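Local atomic coordinates of conserved hypothetical protein (Streptococcus pyogenes, PDB entry 2EWC), a protein that is of unknown function but belongs to the YjgF family, many of whose members form trimers, and may inhibit translation initiation. Residues Q41-F46 against G109-V114; L27-V31 against E48-L53; A62-M66 against P92-S96; T3-Y7 against G17-A21; D67-V73 against K95-F101. Numbering follows the deposited sequence.

Contact 1 of 5, residues Q41-F46 against G109-V114; sequences QINGAF and GLLFQV
At the centre of this contact the ring of F112 lies against one side of the helix formed by Q41-F46. I42 CG1 sits over the ring face in a CH-pi contact, 3.8 Å from the F112 centroid and 10° off the ring normal, while A45 CB meets the ring edge, 3.6 Å from F112 CE2. The t rotamer of F112 (chi2 82°) carries the ring into this position. Two residues on, V114 points to the same side of its strand: its CG1 lies 3.7 Å from A45 CB and 4.1 Å from F46 CD1. Q113, between them, points away from the helix. The axes of helix 41-46 and strand 112-114 run nearly parallel, crossing at -25° with a closest approach of 7.9 Å; Q41 is level with F112 and A45 with Q113.

Outward from this apolar layer, a water joins Q41 O (2.9 Å) to F112 O (2.8 Å). At the edge the Q41 side chain, m at chi1 and t at chi2, reaches the loop before the strand. Its OE1 accepts from L111 N at 2.8 Å and its NE2 donates to G109 O at 2.9 Å, so one amide pairs with two backbone sites; NE2 also reaches Q36 O. The arrangement is the helix-on-sheet packing of the alpha/beta fold of the YjgF family, with helix 38-54 lying on strand 112-119.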
# COMPACT_ATOMS: atom_id res chain seq x y z
N GLN B 41 32.10 -5.94 28.14
CA GLN B 41 31.18 -6.92 28.75
C GLN B 41 30.65 -7.85 27.70
O GLN B 41 30.39 -9.01 27.98
CB GLN B 41 30.03 -6.25 29.51
CG GLN B 41 30.49 -5.55 30.74
CD GLN B 41 29.38 -5.21 31.68
OE1 GLN B 41 28.30 -5.80 31.64
NE2 GLN B 41 29.62 -4.24 32.56
N ILE B 42 30.49 -7.34 26.48
CA ILE B 42 30.10 -8.15 25.34
C ILE B 42 31.21 -9.17 25.01
O ILE B 42 30.93 -10.37 24.90
CB ILE B 42 29.72 -7.30 24.11
CG1 ILE B 42 28.45 -6.48 24.41
CG2 ILE B 42 29.51 -8.22 22.88
CD1 ILE B 42 28.19 -5.35 23.43
N ASN B 43 32.46 -8.70 24.89
CA ASN B 43 33.61 -9.62 24.76
C ASN B 43 33.76 -10.61 25.91
O ASN B 43 34.07 -11.77 25.69
CB ASN B 43 34.93 -8.86 24.56
CG ASN B 43 35.07 -8.30 23.16
OD1 ASN B 43 35.46 -7.14 22.97
ND2 ASN B 43 34.74 -9.11 22.16
N GLY B 44 33.54 -10.14 27.14
CA GLY B 44 33.56 -11.00 28.30
C GLY B 44 32.47 -12.07 28.23
O GLY B 44 32.71 -13.21 28.56
N ALA B 45 31.27 -11.70 27.79
CA ALA B 45 30.21 -12.68 27.71
C ALA B 45 30.59 -13.75 26.67
O ALA B 45 30.41 -14.94 26.92
CB ALA B 45 28.92 -12.03 27.36
N PHE B 46 31.12 -13.33 25.52
CA PHE B 46 31.47 -14.26 24.45
C PHE B 46 32.69 -15.13 24.82
O PHE B 46 32.80 -16.26 24.33
CB PHE B 46 31.74 -13.52 23.14
CG PHE B 46 30.50 -12.97 22.45
CD1 PHE B 46 29.29 -13.64 22.51
CD2 PHE B 46 30.58 -11.81 21.69
CE1 PHE B 46 28.16 -13.14 21.85
CE2 PHE B 46 29.45 -11.31 21.03
CZ PHE B 46 28.24 -11.98 21.11
N GLY B 109 28.34 -1.32 36.62
CA GLY B 109 27.17 -2.19 36.72
C GLY B 109 27.16 -3.24 35.62
O GLY B 109 27.99 -3.20 34.71
N LEU B 110 26.21 -4.18 35.70
CA LEU B 110 26.08 -5.23 34.69
C LEU B 110 25.27 -4.70 33.52
O LEU B 110 24.17 -4.16 33.73
CB LEU B 110 25.38 -6.46 35.28
CG LEU B 110 24.95 -7.58 34.31
CD1 LEU B 110 26.19 -8.28 33.64
CD2 LEU B 110 24.10 -8.60 35.08
N LEU B 111 25.79 -4.85 32.30
CA LEU B 111 25.15 -4.28 31.10
C LEU B 111 24.66 -5.29 30.08
O LEU B 111 23.87 -4.94 29.20
CB LEU B 111 26.11 -3.29 30.40
CG LEU B 111 26.74 -2.20 31.29
CD1 LEU B 111 27.92 -1.46 30.61
CD2 LEU B 111 25.67 -1.18 31.84
N PHE B 112 25.12 -6.53 30.16
CA PHE B 112 24.95 -7.46 29.05
C PHE B 112 25.10 -8.92 29.48
O PHE B 112 25.96 -9.25 30.31
CB PHE B 112 25.97 -7.13 27.96
CG PHE B 112 25.89 -8.01 26.75
CD1 PHE B 112 24.94 -7.77 25.76
CD2 PHE B 112 26.74 -9.10 26.62
CE1 PHE B 112 24.84 -8.60 24.63
CE2 PHE B 112 26.66 -9.95 25.51
CZ PHE B 112 25.71 -9.68 24.50
N GLN B 113 24.24 -9.78 28.94
CA GLN B 113 24.35 -11.23 29.11
C GLN B 113 24.02 -11.84 27.77
O GLN B 113 23.34 -11.21 26.96
CB GLN B 113 23.37 -11.77 30.14
CG GLN B 113 23.59 -11.30 31.57
CD GLN B 113 22.63 -11.98 32.54
OE1 GLN B 113 21.62 -12.55 32.14
NE2 GLN B 113 22.93 -11.89 33.85
N VAL B 114 24.50 -13.06 27.53
CA VAL B 114 24.12 -13.79 26.33
C VAL B 114 23.89 -15.27 26.67
O VAL B 114 24.49 -15.79 27.59
CB VAL B 114 25.13 -13.56 25.17
CG1 VAL B 114 26.53 -14.20 25.47
CG2 VAL B 114 24.55 -14.04 23.87
O HOH W 1 28.74 -9.70 30.21

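Contact 2 of 5, residues L27-V31 against E48-L53; sequences LNYCV and EMERRL
A guanidinium and a carboxylate from one helix both address backbone atoms of the 27-31 segment, Y29 O and V31 N. R52 NH1 donates to Y29 O at 2.9 Å, with C30 SG also near the plane of the guanidinium, 3.4 Å from NH1. One helical turn earlier, E48 OE1 accepts from V31 N at 3.1 Å. A water bonded to Y29 O (2.7 Å) and R52 NH2 (3.1 Å) bridges the same groups. E48 OE2 forms a salt bridge with R51 NH2 at 3.0 Å and a long, purely electrostatic one with R52 NH2 at 3.7 Å; D8 adds a further carboxylate to both arginines.

The strand 27-30 and helix 48-53 run antiparallel, at 155° and 9.0 Å between axes, with the CA atoms of C30 and E48 5.8 Å apart. Beneath the polar groups, L27, in the m rotamer at chi1, places CD2 3.7 Å from R52 CB and CD1 4.0 Å from L53 CD2. C30, also m at chi1, rests its SG 4.0 Å from CB of selenomethionine M49. This is helix-on-sheet packing: helix 38-54 covers strand 24-30, whose neighbours are strands 15-21 and 112-119, while N28 turns its OD1 to R94 of a second subunit.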
# COMPACT_ATOMS: atom_id res chain seq x y z
N LEU B 27 23.43 -23.39 26.49
CA LEU B 27 24.25 -22.52 27.33
C LEU B 27 23.40 -21.69 28.28
O LEU B 27 22.45 -21.02 27.87
CB LEU B 27 25.10 -21.60 26.46
CG LEU B 27 26.23 -22.28 25.66
CD1 LEU B 27 26.24 -21.86 24.18
CD2 LEU B 27 27.53 -21.95 26.31
N ASN B 28 23.72 -21.79 29.57
CA ASN B 28 23.20 -20.88 30.57
C ASN B 28 23.63 -19.44 30.17
O ASN B 28 24.48 -19.26 29.29
CB ASN B 28 23.78 -21.29 31.93
CG ASN B 28 23.11 -20.60 33.09
OD1 ASN B 28 22.04 -21.00 33.53
ND2 ASN B 28 23.76 -19.57 33.62
N TYR B 29 23.01 -18.41 30.76
CA TYR B 29 23.40 -17.02 30.44
C TYR B 29 24.91 -16.88 30.68
O TYR B 29 25.46 -17.42 31.65
CB TYR B 29 22.61 -15.98 31.25
CG TYR B 29 22.86 -16.03 32.75
CD1 TYR B 29 23.93 -15.35 33.32
CD2 TYR B 29 22.02 -16.78 33.59
CE1 TYR B 29 24.17 -15.40 34.70
CE2 TYR B 29 22.24 -16.84 34.95
CZ TYR B 29 23.32 -16.14 35.51
OH TYR B 29 23.55 -16.20 36.87
N CYS B 30 25.58 -16.18 29.77
CA CYS B 30 27.00 -15.94 29.83
C CYS B 30 27.28 -14.48 30.09
O CYS B 30 26.71 -13.60 29.46
CB CYS B 30 27.67 -16.32 28.52
SG CYS B 30 27.51 -18.05 28.08
N VAL B 31 28.22 -14.25 30.99
CA VAL B 31 28.52 -12.96 31.54
C VAL B 31 30.03 -12.90 31.75
O VAL B 31 30.63 -13.91 32.09
CB VAL B 31 27.71 -12.82 32.87
CG1 VAL B 31 28.61 -12.86 34.12
CG2 VAL B 31 26.90 -11.60 32.84
N GLU B 48 33.14 -16.27 27.92
CA GLU B 48 32.50 -17.34 28.70
C GLU B 48 31.83 -18.36 27.79
O GLU B 48 31.97 -19.58 28.01
CB GLU B 48 31.48 -16.83 29.73
CG GLU B 48 31.91 -16.98 31.23
CD GLU B 48 30.74 -17.36 32.20
OE1 GLU B 48 29.62 -16.74 32.18
OE2 GLU B 48 30.98 -18.26 33.04
N MSE B 49 31.11 -17.88 26.76
CA MSE B 49 30.45 -18.74 25.79
C MSE B 49 31.47 -19.70 25.14
O MSE B 49 31.22 -20.91 25.08
CB MSE B 49 29.69 -17.92 24.73
CG MSE B 49 28.95 -18.75 23.70
SE MSE B 49 27.87 -17.84 22.54
CE MSE B 49 29.01 -16.71 21.79
N GLU B 50 32.61 -19.15 24.69
CA GLU B 50 33.69 -19.95 24.14
C GLU B 50 34.28 -20.94 25.15
O GLU B 50 34.59 -22.08 24.80
CB GLU B 50 34.82 -19.07 23.59
CG GLU B 50 34.44 -18.30 22.34
CD GLU B 50 35.62 -17.61 21.68
OE1 GLU B 50 36.35 -16.84 22.37
OE2 GLU B 50 35.81 -17.83 20.45
N ARG B 51 34.47 -20.47 26.39
CA ARG B 51 34.99 -21.31 27.47
C ARG B 51 34.08 -22.51 27.65
O ARG B 51 34.55 -23.63 27.73
CB ARG B 51 35.08 -20.56 28.80
CG ARG B 51 35.64 -21.43 29.94
CD ARG B 51 35.69 -20.73 31.31
NE ARG B 51 34.36 -20.47 31.82
CZ ARG B 51 33.58 -21.34 32.47
NH1 ARG B 51 33.99 -22.57 32.72
NH2 ARG B 51 32.36 -20.95 32.86
N ARG B 52 32.78 -22.27 27.73
CA ARG B 52 31.85 -23.36 27.99
C ARG B 52 31.79 -24.32 26.81
O ARG B 52 31.81 -25.52 27.00
CB ARG B 52 30.47 -22.83 28.37
CG ARG B 52 30.36 -22.46 29.85
CD ARG B 52 29.20 -21.49 30.05
NE ARG B 52 28.93 -21.22 31.47
CZ ARG B 52 28.03 -20.34 31.91
NH1 ARG B 52 27.32 -19.60 31.06
NH2 ARG B 52 27.86 -20.18 33.23
N LEU B 53 31.75 -23.78 25.60
CA LEU B 53 31.75 -24.57 24.39
C LEU B 53 33.01 -25.44 24.26
O LEU B 53 32.94 -26.57 23.74
CB LEU B 53 31.57 -23.66 23.16
CG LEU B 53 30.19 -23.04 22.95
CD1 LEU B 53 30.24 -22.01 21.83
CD2 LEU B 53 29.16 -24.12 22.65
O HOH W 2 26.74 -17.40 34.02

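Contact 3 of 5, residues A62-M66 against P92-S96; sequences AVVQM and PARKS
P92 overlaps the first residues of the partner strand: its CB lies 3.5 Å from both V63 O and V64 O and 4.1 Å from V63 CG1, and its CG meets CE of selenomethionine M66 at 4.0 Å. It introduces the second strand of a beta-alpha-beta unit, in which helix 76-87 connects strands 63-70 and 93-98. The two strands are parallel, with axes 4.7 Å apart at 19°. Q65 pairs with A93 (CA-CA 4.7 Å) and M66 with R94 (CA-CA 4.8 Å).

V64 is near-helical (phi/psi -101/-27), and with Q65 it faces V117 in a classic beta bulge; beyond it the strand is extended. The side chains of Q65 and A93 share one face, on which a third subunit packs. M66 and R94 point to the other, where M66 packs on helices 38-54 and 76-87. The guanidinium of R94 leads away from the pairing, and its NH2 donates to R13 O of the third subunit. The amine of K95 is held by D67, both its own and that of the third subunit.

The backbone ladder begins with A93 N to V64 O at 3.0 Å, continues with M66 N to A93 O at 3.0 Å, and ends with K95 N donating to M66 O at 3.2 Å.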
# COMPACT_ATOMS: atom_id res chain seq x y z
N ALA B 62 29.86 -23.65 15.99
CA ALA B 62 28.76 -24.58 16.33
C ALA B 62 27.52 -23.87 16.84
O ALA B 62 26.48 -24.50 16.99
CB ALA B 62 29.23 -25.60 17.34
N VAL B 63 27.60 -22.57 17.11
CA VAL B 63 26.45 -21.90 17.71
C VAL B 63 25.35 -21.60 16.69
O VAL B 63 25.59 -20.96 15.67
CB VAL B 63 26.85 -20.64 18.48
CG1 VAL B 63 25.59 -19.97 19.11
CG2 VAL B 63 27.84 -21.00 19.57
N VAL B 64 24.14 -22.09 16.96
CA VAL B 64 23.02 -21.97 16.04
C VAL B 64 22.04 -20.85 16.40
O VAL B 64 21.40 -20.29 15.50
CB VAL B 64 22.26 -23.33 15.81
CG1 VAL B 64 23.21 -24.41 15.28
CG2 VAL B 64 21.54 -23.83 17.08
N GLN B 65 21.95 -20.51 17.68
CA GLN B 65 20.96 -19.52 18.13
C GLN B 65 21.47 -18.84 19.39
O GLN B 65 22.09 -19.48 20.22
CB GLN B 65 19.57 -20.16 18.38
CG GLN B 65 18.42 -19.15 18.43
CD GLN B 65 18.26 -18.53 19.81
OE1 GLN B 65 18.67 -19.11 20.81
NE2 GLN B 65 17.66 -17.32 19.88
N MSE B 66 21.20 -17.54 19.51
CA MSE B 66 21.74 -16.73 20.61
C MSE B 66 20.67 -15.75 21.04
O MSE B 66 20.08 -15.10 20.19
CB MSE B 66 22.94 -15.94 20.11
CG MSE B 66 24.20 -16.06 20.95
SE MSE B 66 25.72 -15.47 20.14
CE MSE B 66 25.15 -14.05 19.25
N PRO B 92 24.98 -17.12 14.05
CA PRO B 92 23.74 -17.76 14.48
C PRO B 92 22.48 -16.91 14.20
O PRO B 92 22.58 -15.70 13.92
CB PRO B 92 23.93 -17.90 15.98
CG PRO B 92 24.77 -16.74 16.35
CD PRO B 92 25.72 -16.55 15.19
N ALA B 93 21.32 -17.56 14.22
CA ALA B 93 20.04 -16.85 14.33
C ALA B 93 20.08 -16.16 15.69
O ALA B 93 20.66 -16.70 16.64
CB ALA B 93 18.89 -17.80 14.27
N ARG B 94 19.50 -14.97 15.81
CA ARG B 94 19.43 -14.34 17.12
C ARG B 94 18.18 -13.53 17.37
O ARG B 94 17.39 -13.26 16.46
CB ARG B 94 20.68 -13.48 17.39
CG ARG B 94 20.56 -12.09 16.88
CD ARG B 94 21.63 -11.16 17.43
NE ARG B 94 22.74 -11.06 16.49
CZ ARG B 94 22.95 -10.06 15.64
NH1 ARG B 94 22.16 -8.99 15.60
NH2 ARG B 94 23.99 -10.13 14.84
N LYS B 95 18.02 -13.14 18.63
CA LYS B 95 17.14 -12.04 18.97
C LYS B 95 17.78 -11.26 20.11
O LYS B 95 18.63 -11.80 20.83
CB LYS B 95 15.74 -12.56 19.35
CG LYS B 95 15.67 -13.36 20.59
CD LYS B 95 14.20 -13.39 21.08
CE LYS B 95 13.99 -14.34 22.23
NZ LYS B 95 14.35 -15.73 21.80
N SER B 96 17.38 -10.00 20.26
CA SER B 96 17.90 -9.14 21.32
C SER B 96 16.72 -8.62 22.17
O SER B 96 15.62 -8.39 21.65
CB SER B 96 18.66 -7.96 20.72
OG SER B 96 19.77 -8.43 19.96

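Contact 4 of 5, residues T3-Y7 against G17-A21; sequences TIRRY and GLVEA
Strands 5-10 and 15-21 form a beta hairpin, and here its antiparallel arms run with axes 4.8 Å apart at 161°. Backbone bonds set the register. R5 and E20 are a hydrogen-bonded pair, R5 N to E20 O at 3.1 Å and E20 N to R5 O at 2.8 Å; Y7 and L18 are another, Y7 N to L18 O at 2.8 Å and L18 N to Y7 O at 3.2 Å. Between them R6 and V19 form a non-hydrogen-bonded pair, CA-CA 4.6 Å. G17 and L18 both face Y7, a classic beta bulge, with G17 near-helical (-63/-41).

Apolar contacts join I4 CG2 to V19 CG1 at 3.5 Å, and Y7 CB to L18 CB at 4.4 Å. I4, R6 and V19 also pack on a second subunit, where R6 NH1 reaches D61 O.

Polar side chains gather on the face of R5, Y7 and E20. R5 NE stays 4.1 Å from E20 OE2, beyond a salt bridge, whereas Y7, m at chi1, turns its ring edge to E20, and Y7 OH donates to E20 OE1 at 2.8 Å.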
# COMPACT_ATOMS: atom_id res chain seq x y z
N THR B 3 21.76 -40.00 29.79
CA THR B 3 21.65 -39.38 28.47
C THR B 3 22.03 -37.89 28.52
O THR B 3 22.90 -37.45 27.79
CB THR B 3 20.28 -39.62 27.82
OG1 THR B 3 19.25 -39.31 28.77
CG2 THR B 3 20.13 -41.08 27.36
N ILE B 4 21.41 -37.14 29.41
CA ILE B 4 21.70 -35.71 29.55
C ILE B 4 22.98 -35.52 30.37
O ILE B 4 23.11 -36.05 31.46
CB ILE B 4 20.52 -34.95 30.20
CG1 ILE B 4 19.26 -35.09 29.33
CG2 ILE B 4 20.89 -33.48 30.43
CD1 ILE B 4 17.98 -34.75 30.05
N ARG B 5 23.94 -34.79 29.81
CA ARG B 5 25.14 -34.46 30.55
C ARG B 5 25.13 -32.99 30.89
O ARG B 5 24.80 -32.16 30.05
CB ARG B 5 26.38 -34.83 29.75
CG ARG B 5 26.41 -36.29 29.30
CD ARG B 5 27.39 -36.44 28.14
NE ARG B 5 28.04 -37.75 28.13
CZ ARG B 5 29.02 -38.11 28.96
NH1 ARG B 5 29.48 -37.28 29.89
NH2 ARG B 5 29.53 -39.33 28.86
N ARG B 6 25.51 -32.69 32.13
CA ARG B 6 25.51 -31.32 32.64
C ARG B 6 26.95 -30.88 32.99
O ARG B 6 27.60 -31.52 33.81
CB ARG B 6 24.57 -31.23 33.85
CG ARG B 6 23.09 -31.51 33.47
CD ARG B 6 22.22 -31.78 34.69
NE ARG B 6 20.79 -31.67 34.37
CZ ARG B 6 20.01 -32.69 34.00
NH1 ARG B 6 18.73 -32.47 33.73
NH2 ARG B 6 20.50 -33.93 33.92
N TYR B 7 27.44 -29.81 32.37
CA TYR B 7 28.83 -29.34 32.55
C TYR B 7 28.85 -27.97 33.20
O TYR B 7 27.87 -27.24 33.08
CB TYR B 7 29.54 -29.21 31.21
CG TYR B 7 29.64 -30.48 30.40
CD1 TYR B 7 30.83 -31.20 30.35
CD2 TYR B 7 28.56 -30.94 29.65
CE1 TYR B 7 30.93 -32.37 29.58
CE2 TYR B 7 28.64 -32.10 28.88
CZ TYR B 7 29.83 -32.81 28.86
OH TYR B 7 29.90 -33.94 28.10
N GLY B 17 25.95 -24.66 33.44
CA GLY B 17 26.57 -23.76 32.48
C GLY B 17 26.33 -24.21 31.04
O GLY B 17 26.07 -23.39 30.17
N LEU B 18 26.42 -25.51 30.82
CA LEU B 18 26.18 -26.08 29.51
C LEU B 18 25.55 -27.46 29.67
O LEU B 18 26.13 -28.35 30.33
CB LEU B 18 27.49 -26.23 28.73
CG LEU B 18 27.33 -26.89 27.36
CD1 LEU B 18 26.78 -25.89 26.37
CD2 LEU B 18 28.62 -27.50 26.86
N VAL B 19 24.38 -27.66 29.06
CA VAL B 19 23.69 -28.93 29.11
C VAL B 19 23.80 -29.55 27.73
O VAL B 19 23.49 -28.90 26.74
CB VAL B 19 22.22 -28.78 29.47
CG1 VAL B 19 21.53 -30.15 29.49
CG2 VAL B 19 22.04 -28.08 30.80
N GLU B 20 24.30 -30.79 27.67
CA GLU B 20 24.38 -31.54 26.43
C GLU B 20 23.19 -32.50 26.40
O GLU B 20 22.98 -33.25 27.35
CB GLU B 20 25.70 -32.32 26.38
CG GLU B 20 25.87 -33.27 25.18
CD GLU B 20 26.98 -34.31 25.40
OE1 GLU B 20 28.02 -33.99 26.03
OE2 GLU B 20 26.80 -35.46 24.96
N ALA B 21 22.44 -32.47 25.30
CA ALA B 21 21.25 -33.27 25.12
C ALA B 21 21.30 -33.78 23.69
O ALA B 21 20.92 -33.07 22.76
CB ALA B 21 19.99 -32.40 25.34

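Contact 5 of 5, residues D67-V73 against K95-F101; sequences DCLFRDV and KSIQTEF
Strands 67-70 and 95-98 run parallel, their axes 4.8 Å apart at closest approach and crossing at -24°, paired D67-K95, C68-S96, L69-I97 and F70-Q98. The ladder runs from C68 N to K95 O (3.0 Å), I97 N to C68 O (2.9 Å) and F70 N to I97 O (2.9 Å) to T99 N to F70 O (2.9 Å). Past the strands R71 turns near-helical (-67/-34), while T99-F101 stay extended.

D67, L69, K95 and I97 share one face. L69 CD2 touches I97 CB at 4.0 Å, and L69 CB meets F101 CE1 at 3.9 Å. K95 NZ forms a salt bridge with D67 OD1 at 2.9 Å and also reaches D67 and D115 of a third subunit. On the other face, F70 turns its ring edge to S96 OG, 3.8 Å from CE2. Q98 OE1 accepts from V73 N at 2.9 Å; its NE2 goes to E100 of a fourth subunit. R71 NH1 bridges to E100 OE1 at 3.3 Å, and F101 CD2 lies over its guanidinium, 3.8 Å from NH2; R71 NE binds L110 O.

This pairing joins the two strands of the beta-alpha-beta unit, which helix 76-87 connects. Its charges serve both fold and assembly: the D67-K95 pair within the chain is continued into neighbouring subunits by the same residues.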
# COMPACT_ATOMS: atom_id res chain seq x y z
N ASP B 67 20.41 -15.66 22.34
CA ASP B 67 19.55 -14.61 22.88
C ASP B 67 20.47 -13.59 23.55
O ASP B 67 21.29 -13.98 24.37
CB ASP B 67 18.55 -15.18 23.89
CG ASP B 67 17.36 -15.84 23.24
OD1 ASP B 67 17.23 -15.74 22.00
OD2 ASP B 67 16.53 -16.46 23.94
N CYS B 68 20.35 -12.31 23.19
CA CYS B 68 21.24 -11.28 23.75
C CYS B 68 20.45 -10.36 24.65
O CYS B 68 19.44 -9.78 24.23
CB CYS B 68 21.91 -10.49 22.63
SG CYS B 68 22.53 -11.56 21.28
N LEU B 69 20.89 -10.23 25.90
CA LEU B 69 20.14 -9.42 26.88
C LEU B 69 20.90 -8.13 27.17
O LEU B 69 22.04 -8.18 27.61
CB LEU B 69 19.90 -10.20 28.18
CG LEU B 69 19.14 -11.54 28.19
CD1 LEU B 69 18.93 -12.07 29.63
CD2 LEU B 69 17.81 -11.45 27.50
N PHE B 70 20.25 -6.98 26.97
CA PHE B 70 20.92 -5.69 27.14
C PHE B 70 20.18 -4.88 28.19
O PHE B 70 18.94 -4.84 28.20
CB PHE B 70 20.84 -4.85 25.87
CG PHE B 70 21.62 -5.39 24.68
CD1 PHE B 70 22.88 -4.86 24.37
CD2 PHE B 70 21.06 -6.34 23.85
CE1 PHE B 70 23.60 -5.32 23.28
CE2 PHE B 70 21.77 -6.81 22.73
CZ PHE B 70 23.05 -6.31 22.45
N ARG B 71 20.92 -4.18 29.04
CA ARG B 71 20.30 -3.15 29.87
C ARG B 71 19.80 -1.99 28.96
O ARG B 71 18.78 -1.36 29.26
CB ARG B 71 21.29 -2.64 30.92
CG ARG B 71 20.71 -1.65 31.91
CD ARG B 71 21.77 -1.27 32.97
NE ARG B 71 22.14 -2.39 33.84
CZ ARG B 71 21.46 -2.80 34.91
NH1 ARG B 71 20.32 -2.18 35.28
NH2 ARG B 71 21.94 -3.82 35.64
N ASP B 72 20.54 -1.73 27.88
CA ASP B 72 20.21 -0.70 26.87
C ASP B 72 20.31 -1.37 25.49
O ASP B 72 21.42 -1.52 24.97
CB ASP B 72 21.18 0.51 26.94
CG ASP B 72 20.84 1.63 25.91
OD1 ASP B 72 19.88 1.46 25.12
OD2 ASP B 72 21.52 2.69 25.90
N VAL B 73 19.17 -1.76 24.92
CA VAL B 73 19.14 -2.49 23.66
C VAL B 73 19.73 -1.69 22.48
O VAL B 73 20.14 -2.25 21.47
CB VAL B 73 17.71 -3.02 23.35
CG1 VAL B 73 16.78 -1.89 22.90
CG2 VAL B 73 17.77 -4.15 22.32
N LYS B 95 18.02 -13.14 18.63
CA LYS B 95 17.14 -12.04 18.97
C LYS B 95 17.78 -11.26 20.11
O LYS B 95 18.63 -11.80 20.83
CB LYS B 95 15.74 -12.56 19.35
CG LYS B 95 15.67 -13.36 20.59
CD LYS B 95 14.20 -13.39 21.08
CE LYS B 95 13.99 -14.34 22.23
NZ LYS B 95 14.35 -15.73 21.80
N SER B 96 17.38 -10.00 20.26
CA SER B 96 17.90 -9.14 21.32
C SER B 96 16.72 -8.62 22.17
O SER B 96 15.62 -8.39 21.65
CB SER B 96 18.66 -7.96 20.72
OG SER B 96 19.77 -8.43 19.96
N ILE B 97 16.94 -8.46 23.46
CA ILE B 97 15.89 -8.06 24.41
C ILE B 97 16.50 -7.04 25.37
O ILE B 97 17.66 -7.17 25.77
CB ILE B 97 15.41 -9.30 25.21
CG1 ILE B 97 14.59 -10.21 24.33
CG2 ILE B 97 14.58 -8.96 26.48
CD1 ILE B 97 14.76 -11.67 24.80
N GLN B 98 15.73 -6.04 25.75
CA GLN B 98 16.14 -5.15 26.82
C GLN B 98 15.53 -5.65 28.11
O GLN B 98 14.34 -5.93 28.15
CB GLN B 98 15.71 -3.71 26.55
CG GLN B 98 16.26 -2.70 27.57
CD GLN B 98 16.09 -1.26 27.12
OE1 GLN B 98 16.76 -0.81 26.18
NE2 GLN B 98 15.20 -0.52 27.79
N THR B 99 16.32 -5.77 29.16
CA THR B 99 15.79 -6.21 30.44
C THR B 99 16.59 -5.59 31.59
O THR B 99 17.78 -5.25 31.45
CB THR B 99 15.76 -7.77 30.53
OG1 THR B 99 15.25 -8.19 31.81
CG2 THR B 99 17.18 -8.34 30.31
N GLU B 100 15.95 -5.45 32.73
CA GLU B 100 16.67 -5.18 33.95
C GLU B 100 17.35 -6.48 34.33
O GLU B 100 16.97 -7.54 33.84
CB GLU B 100 15.71 -4.75 35.07
CG GLU B 100 15.03 -3.42 34.78
CD GLU B 100 16.04 -2.29 34.60
OE1 GLU B 100 17.03 -2.23 35.37
OE2 GLU B 100 15.86 -1.47 33.67
N PHE B 101 18.35 -6.37 35.19
CA PHE B 101 19.07 -7.50 35.73
C PHE B 101 18.97 -7.45 37.25
O PHE B 101 18.83 -6.35 37.82
CB PHE B 101 20.55 -7.43 35.32
CG PHE B 101 20.79 -7.58 33.83
CD1 PHE B 101 20.49 -8.75 33.17
CD2 PHE B 101 21.28 -6.52 33.08
CE1 PHE B 101 20.69 -8.89 31.80
CE2 PHE B 101 21.53 -6.66 31.72
CZ PHE B 101 21.22 -7.84 31.08
O HOH W 3 15.68 -18.37 22.35
O HOH W 4 16.99 -2.12 31.37
O HOH W 5 18.95 -3.72 37.01
O HOH W 6 18.80 0.21 34.55
O HOH W 7 17.37 1.99 26.73

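Contacts 1 and 2 set successive parts of helix 38-54 on the neighbouring strands 112-119 and 24-30, combining buried apolar packing with side chains that bond to backbone. Contacts 3 and 5 follow one another along strands 63-70 and 93-98 and share K95 and S96; there backbone ladders dominate, and charged side chains such as D67 and K95 pair with neighbouring subunits. Contact 4, only partly buried, is the hairpin at the opposite edge of the sheet, its centre about 25 Å from that of contact 5. Selenomethionine M66 of contact 3 touches F46 of contact 1 and M49 of contact 2, while G17 O and N28 N, 2.9 Å apart, link contact 4 to contact 2.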